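Long-range contact in A151R (African swine fever virus Georgia 2007/1, PDB 7CMA), which is a non-structural viral protein of unsettled biochemical function that binds a zinc ion: residues L17-Y22 / T71-A76. Residues are numbered along the deposited sequence; the frame is centred on the assembly and turned at random.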
loop_
_atom_site.group_PDB
_atom_site.type_symbol
_atom_site.label_atom_id
_atom_site.label_comp_id
_atom_site.label_asym_id
_atom_site.label_seq_id
_atom_site.Cartn_x
_atom_site.Cartn_y
_atom_site.Cartn_z
ATOM N N LEU A 17 12.214 3.335 1.392
ATOM C CA LEU A 17 13.078 3.026 2.564
ATOM C C LEU A 17 14.374 3.841 2.460
ATOM O O LEU A 17 14.709 4.504 3.440
ATOM C CB LEU A 17 13.358 1.522 2.626
ATOM C CG LEU A 17 14.142 1.048 3.853
ATOM C CD1 LEU A 17 13.586 1.653 5.138
ATOM C CD2 LEU A 17 14.143 -0.472 3.941
ATOM N N ILE A 18 14.943 3.951 1.255
ATOM C CA ILE A 18 16.150 4.795 1.002
ATOM C C ILE A 18 15.813 6.254 1.323
ATOM O O ILE A 18 16.650 6.922 1.955
ATOM C CB ILE A 18 16.669 4.632 -0.440
ATOM C CG1 ILE A 18 17.359 3.280 -0.637
ATOM C CG2 ILE A 18 17.579 5.790 -0.819
ATOM C CD1 ILE A 18 17.888 3.052 -2.040
ATOM N N GLU A 19 14.646 6.736 0.886
ATOM C CA GLU A 19 14.209 8.137 1.140
ATOM C C GLU A 19 14.078 8.350 2.654
ATOM O O GLU A 19 14.622 9.342 3.157
ATOM C CB GLU A 19 12.891 8.443 0.422
ATOM C CG GLU A 19 12.537 9.925 0.406
ATOM C CD GLU A 19 13.340 10.774 -0.569
ATOM O OE1 GLU A 19 14.186 10.206 -1.295
ATOM O OE2 GLU A 19 13.149 12.009 -0.573
ATOM N N CYS A 20 13.447 7.405 3.350
ATOM C CA CYS A 20 13.316 7.427 4.829
ATOM C C CYS A 20 14.705 7.501 5.481
ATOM O O CYS A 20 14.920 8.400 6.325
ATOM C CB CYS A 20 12.559 6.204 5.326
ATOM S SG CYS A 20 12.094 6.321 7.070
ATOM N N ILE A 21 15.621 6.613 5.090
ATOM C CA ILE A 21 16.999 6.568 5.668
ATOM C C ILE A 21 17.710 7.885 5.346
ATOM O O ILE A 21 18.353 8.440 6.253
ATOM C CB ILE A 21 17.788 5.352 5.152
ATOM C CG1 ILE A 21 17.096 4.038 5.530
ATOM C CG2 ILE A 21 19.226 5.399 5.649
ATOM C CD1 ILE A 21 17.639 2.836 4.814
ATOM N N TYR A 22 17.629 8.333 4.090
ATOM C CA TYR A 22 18.265 9.589 3.617
ATOM C C TYR A 22 17.888 10.729 4.565
ATOM O O TYR A 22 18.787 11.469 5.014
ATOM C CB TYR A 22 17.852 9.904 2.174
ATOM C CG TYR A 22 18.218 11.291 1.707
ATOM C CD1 TYR A 22 19.534 11.631 1.433
ATOM C CD2 TYR A 22 17.266 12.295 1.631
ATOM C CE1 TYR A 22 19.884 12.910 1.036
ATOM C CE2 TYR A 22 17.601 13.585 1.250
ATOM C CZ TYR A 22 18.911 13.887 0.924
ATOM O OH TYR A 22 19.254 15.148 0.520
ATOM N N THR A 71 27.862 10.794 -0.317
ATOM C CA THR A 71 26.640 11.596 -0.052
ATOM C C THR A 71 25.709 10.810 0.875
ATOM O O THR A 71 25.708 9.570 0.777
ATOM C CB THR A 71 25.938 11.938 -1.370
ATOM O OG1 THR A 71 25.516 10.705 -1.953
ATOM C CG2 THR A 71 26.830 12.688 -2.335
ATOM N N SER A 72 24.802 11.514 1.556
ATOM C CA SER A 72 23.722 10.925 2.389
ATOM C C SER A 72 22.885 9.942 1.561
ATOM O O SER A 72 22.488 8.901 2.110
ATOM C CB SER A 72 22.864 11.999 2.989
ATOM O OG SER A 72 23.652 12.901 3.747
ATOM N N LYS A 73 22.583 10.281 0.303
ATOM C CA LYS A 73 21.728 9.442 -0.580
ATOM C C LYS A 73 22.472 8.147 -0.917
ATOM O O LYS A 73 21.833 7.073 -0.895
ATOM C CB LYS A 73 21.341 10.196 -1.855
ATOM C CG LYS A 73 20.225 9.550 -2.667
ATOM C CD LYS A 73 18.982 9.230 -1.853
ATOM C CE LYS A 73 17.711 9.791 -2.459
ATOM N NZ LYS A 73 16.523 9.001 -2.059
ATOM N N ASN A 74 23.774 8.240 -1.198
ATOM C CA ASN A 74 24.594 7.059 -1.565
ATOM C C ASN A 74 24.757 6.170 -0.331
ATOM O O ASN A 74 24.776 4.942 -0.500
ATOM C CB ASN A 74 25.945 7.450 -2.173
ATOM C CG ASN A 74 25.877 7.635 -3.676
ATOM O OD1 ASN A 74 25.082 6.986 -4.353
ATOM N ND2 ASN A 74 26.669 8.558 -4.199
ATOM N N ILE A 75 24.882 6.765 0.859
ATOM C CA ILE A 75 24.996 5.986 2.129
ATOM C C ILE A 75 23.658 5.295 2.400
ATOM O O ILE A 75 23.671 4.078 2.668
ATOM C CB ILE A 75 25.429 6.879 3.306
ATOM C CG1 ILE A 75 26.673 7.702 2.962
ATOM C CG2 ILE A 75 25.618 6.041 4.565
ATOM C CD1 ILE A 75 27.644 7.872 4.102
ATOM N N ALA A 76 22.548 6.012 2.207
ATOM C CA ALA A 76 21.185 5.452 2.365
ATOM C C ALA A 76 21.043 4.181 1.519
ATOM O O ALA A 76 20.443 3.212 2.013
ATOM C CB ALA A 76 20.155 6.481 1.991
#
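Ala76 sets its methyl group against the backbone of helix 3-28, with CB 3.5 Å from Ile18 O and close to Tyr22 N, the two ends of one helical hydrogen bond. Apolar side chains close round this methyl. CG2 of Ile18 and CG2 of Ile21 both reach Ala76 CB at 3.9 Å, and CB of Tyr22 completes the set. The segment axes pass 8.6 Å apart at 128° between their directions, and Ala76 sits where its CA and that of Tyr22 come closest.

The Tyr22 ring reaches the first turn of the other helix, having its CG anti to the backbone N (chi1 168°). Its edge meets the backbone there, CD1 lying 3.5 Å from Lys73 N, while Ser72 CB approaches obliquely. Ser72 OG is hydrogen-bonded to Glu26 OE2, further along helix 3-28, and to Tyr50 OH of strand 49-55.

A salt bridge joins the partly exposed Glu19 and Lys73. The Lys73 chain, bent at chi2 and chi3, crosses both Tyr22 and Ile18 at about a right angle and brings NZ within 2.7 Å of Glu19 OE1, which it meets nearly along the C-O bond direction. Ile18 CG2 lies 3.6 Å from the same NZ.

Glu19 also touches Ile5 of the second subunit. This is helix-helix packing between helices 3-28 and 72-84, the latter N-capped by Thr71, with four strands of the five-stranded antiparallel sheet between them in sequence.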